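Local atomic coordinates of magnesium and cobalt efflux protein (Bordetella parapertussis, PDB entry 3JTF), a protein that probably takes part in magnesium and cobalt transport, the fragment here being its CBS domain pair, which binds AMP. Residues F41-D46 / N50-L55. Sequence-based numbering, arbitrary orientation.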
ATOM      1  N   PHE B  41      -9.918  -0.346   1.762  1.00 14.94           N
ATOM      2  CA  PHE B  41     -11.278  -0.579   1.267  1.00 14.65           C
ATOM      3  C   PHE B  41     -12.217   0.419   1.876  1.00 14.66           C
ATOM      4  O   PHE B  41     -12.297   0.518   3.103  1.00 14.56           O
ATOM      5  CB  PHE B  41     -11.726  -1.995   1.607  1.00 15.13           C
ATOM      6  CG  PHE B  41     -10.808  -3.038   1.076  1.00 14.97           C
ATOM      7  CD1 PHE B  41      -9.666  -3.399   1.789  1.00 15.35           C
ATOM      8  CD2 PHE B  41     -11.045  -3.613  -0.158  1.00 17.95           C
ATOM      9  CE1 PHE B  41      -8.784  -4.311   1.292  1.00 16.17           C
ATOM     10  CE2 PHE B  41     -10.192  -4.553  -0.669  1.00 17.54           C
ATOM     11  CZ  PHE B  41      -9.033  -4.908   0.048  1.00 19.34           C
ATOM     12  N   PRO B  42     -12.923   1.182   1.036  1.00 13.71           N
ATOM     13  CA  PRO B  42     -14.107   1.834   1.581  1.00 13.38           C
ATOM     14  C   PRO B  42     -15.100   0.820   2.132  1.00 12.43           C
ATOM     15  O   PRO B  42     -15.271  -0.238   1.558  1.00 11.76           O
ATOM     16  CB  PRO B  42     -14.706   2.586   0.385  1.00 13.64           C
ATOM     17  CG  PRO B  42     -13.621   2.595  -0.666  1.00 14.72           C
ATOM     18  CD  PRO B  42     -12.861   1.313  -0.424  1.00 14.76           C
ATOM     19  N   VAL B  43     -15.712   1.176   3.252  1.00 12.31           N
ATOM     20  CA  VAL B  43     -16.648   0.334   3.967  1.00 13.19           C
ATOM     21  C   VAL B  43     -18.020   0.945   3.952  1.00 12.49           C
ATOM     22  O   VAL B  43     -18.168   2.167   4.138  1.00 13.00           O
ATOM     23  CB  VAL B  43     -16.167   0.121   5.425  1.00 13.53           C
ATOM     24  CG1 VAL B  43     -17.190  -0.727   6.212  1.00 13.62           C
ATOM     25  CG2 VAL B  43     -14.769  -0.565   5.414  1.00 12.14           C
ATOM     26  N   TYR B  44     -19.031   0.129   3.645  1.00 12.01           N
ATOM     27  CA  TYR B  44     -20.399   0.609   3.689  1.00 11.82           C
ATOM     28  C   TYR B  44     -21.281  -0.188   4.633  1.00 11.71           C
ATOM     29  O   TYR B  44     -20.920  -1.235   5.110  1.00 12.01           O
ATOM     30  CB  TYR B  44     -21.021   0.656   2.288  1.00 11.50           C
ATOM     31  CG  TYR B  44     -21.357  -0.694   1.707  1.00 11.99           C
ATOM     32  CD1 TYR B  44     -22.599  -1.276   1.922  1.00 12.92           C
ATOM     33  CD2 TYR B  44     -20.422  -1.387   0.932  1.00 13.70           C
ATOM     34  CE1 TYR B  44     -22.923  -2.535   1.365  1.00 14.42           C
ATOM     35  CE2 TYR B  44     -20.728  -2.614   0.352  1.00 15.25           C
ATOM     36  CZ  TYR B  44     -21.967  -3.186   0.567  1.00 16.04           C
ATOM     37  OH  TYR B  44     -22.257  -4.420   0.005  1.00 16.39           O
ATOM     38  N   GLU B  45     -22.468   0.349   4.868  1.00 11.71           N
ATOM     39  CA  GLU B  45     -23.492  -0.339   5.641  1.00 12.14           C
ATOM     40  C   GLU B  45     -24.831  -0.070   5.023  1.00 12.13           C
ATOM     41  O   GLU B  45     -25.172   1.089   4.711  1.00 10.81           O
ATOM     42  CB  GLU B  45     -23.445   0.069   7.121  1.00 11.75           C
ATOM     43  CG  GLU B  45     -24.319  -0.821   8.055  1.00 13.90           C
ATOM     44  CD  GLU B  45     -23.993  -0.581   9.527  1.00 15.89           C
ATOM     45  OE1 GLU B  45     -23.234   0.376   9.811  1.00 15.40           O
ATOM     46  OE2 GLU B  45     -24.478  -1.341  10.392  1.00 16.33           O
ATOM     47  N   ASP B  46     -25.575  -1.160   4.807  1.00 13.32           N
ATOM     48  CA  ASP B  46     -26.934  -1.144   4.277  1.00 14.37           C
ATOM     49  C   ASP B  46     -27.105  -0.740   2.804  1.00 15.13           C
ATOM     50  O   ASP B  46     -28.008  -1.273   2.137  1.00 16.46           O
ATOM     51  CB  ASP B  46     -27.878  -0.315   5.165  1.00 14.37           C
ATOM     52  CG  ASP B  46     -28.058  -0.925   6.559  1.00 16.80           C
ATOM     53  OD1 ASP B  46     -28.516  -2.087   6.671  1.00 14.31           O
ATOM     54  OD2 ASP B  46     -27.764  -0.236   7.563  1.00 16.66           O
ATOM     55  N   ASN B  50     -23.621   4.296   1.203  1.00 13.97           N
ATOM     56  CA  ASN B  50     -23.587   4.704   2.616  1.00 13.27           C
ATOM     57  C   ASN B  50     -22.216   4.319   3.231  1.00 14.13           C
ATOM     58  O   ASN B  50     -22.095   3.387   4.056  1.00 14.50           O
ATOM     59  CB  ASN B  50     -24.763   4.101   3.376  1.00 12.74           C
ATOM     60  CG  ASN B  50     -24.895   4.653   4.787  1.00 12.34           C
ATOM     61  OD1 ASN B  50     -24.682   5.824   5.003  1.00 15.66           O
ATOM     62  ND2 ASN B  50     -25.210   3.798   5.749  1.00  8.91           N
ATOM     63  N   ILE B  51     -21.200   5.049   2.801  1.00 14.32           N
ATOM     64  CA  ILE B  51     -19.837   4.813   3.171  1.00 16.08           C
ATOM     65  C   ILE B  51     -19.620   5.283   4.604  1.00 16.09           C
ATOM     66  O   ILE B  51     -19.931   6.434   4.944  1.00 17.69           O
ATOM     67  CB  ILE B  51     -18.861   5.599   2.269  1.00 17.32           C
ATOM     68  CG1 ILE B  51     -18.968   5.156   0.831  1.00 19.11           C
ATOM     69  CG2 ILE B  51     -17.362   5.424   2.746  1.00 16.78           C
ATOM     70  CD1 ILE B  51     -18.623   3.767   0.605  1.00 20.77           C
ATOM     71  N   ILE B  52     -19.124   4.399   5.454  1.00 15.22           N
ATOM     72  CA  ILE B  52     -18.947   4.732   6.869  1.00 14.41           C
ATOM     73  C   ILE B  52     -17.458   4.850   7.214  1.00 14.15           C
ATOM     74  O   ILE B  52     -17.113   5.061   8.363  1.00 14.62           O
ATOM     75  CB  ILE B  52     -19.656   3.718   7.795  1.00 14.10           C
ATOM     76  CG1 ILE B  52     -19.171   2.293   7.533  1.00 15.86           C
ATOM     77  CG2 ILE B  52     -21.222   3.804   7.642  1.00 13.85           C
ATOM     78  CD1 ILE B  52     -19.400   1.352   8.718  1.00 13.79           C
ATOM     79  N   GLY B  53     -16.594   4.691   6.216  1.00 12.65           N
ATOM     80  CA  GLY B  53     -15.191   4.866   6.378  1.00 13.51           C
ATOM     81  C   GLY B  53     -14.318   3.986   5.501  1.00 13.21           C
ATOM     82  O   GLY B  53     -14.788   3.438   4.514  1.00 13.29           O
ATOM     83  N   ILE B  54     -13.046   3.893   5.870  1.00 13.67           N
ATOM     84  CA  ILE B  54     -12.031   3.143   5.158  1.00 15.03           C
ATOM     85  C   ILE B  54     -11.379   2.137   6.091  1.00 16.33           C
ATOM     86  O   ILE B  54     -11.028   2.466   7.216  1.00 15.78           O
ATOM     87  CB  ILE B  54     -10.901   4.041   4.639  1.00 15.66           C
ATOM     88  CG1 ILE B  54     -11.470   5.249   3.883  1.00 18.38           C
ATOM     89  CG2 ILE B  54      -9.894   3.189   3.764  1.00 16.06           C
ATOM     90  CD1 ILE B  54     -12.188   4.921   2.568  1.00 14.50           C
ATOM     91  N   LEU B  55     -11.248   0.898   5.631  1.00 16.97           N
ATOM     92  CA  LEU B  55     -10.567  -0.129   6.410  1.00 17.29           C
ATOM     93  C   LEU B  55      -9.227  -0.409   5.747  1.00 17.41           C
ATOM     94  O   LEU B  55      -9.168  -0.660   4.545  1.00 15.96           O
ATOM     95  CB  LEU B  55     -11.376  -1.428   6.465  1.00 17.09           C
ATOM     96  CG  LEU B  55     -10.727  -2.597   7.252  1.00 18.81           C
ATOM     97  CD1 LEU B  55     -10.699  -2.255   8.771  1.00 17.08           C
ATOM     98  CD2 LEU B  55     -11.542  -3.843   7.020  1.00 18.99           C
TER
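Phe41 and Leu55 exchange two backbone hydrogen bonds at one end of an antiparallel beta hairpin, strands 40-44 and 51-56 of the first CBS domain. Val43 then bonds to two successive residues: its N donates to Gly53 O at 2.8 Å, and its O accepts from Ile52 N. Two residues thus stand against one, a beta bulge in strand 51-56 that lets Ile51 fall opposite Tyr44. Gly53 completes the bulge with a positive phi of 148°, in a backbone conformation suited to glycine.

Apolar contacts fall on two faces. On one, the CD1 methyls of Ile51 and Ile54 both meet Pro42 CB, each at 4.1 Å. Pro42 also touches the bound AMP, and Ile54 packs on Leu101 and Ile103 of the second CBS domain, so this face looks into the nucleotide-binding cleft between the domains. On the other, the two methyls of Val43 part company: CG1, anti to the backbone N (chi1 178°), lies 3.8 Å from Ile52 CG1, while CG2 meets Leu55 CB at 3.7 Å.

Polar contacts extend the ladder toward the turn. Glu45 N bonds to Asn50 O at 3.2 Å, whereas the Glu45 carboxylate forms a salt bridge with Arg72. The Asn50 amide reaches across to the opposing backbone, where ND2 donates to Glu45 O at 2.9 Å, with the acceptor nearly in the amide plane.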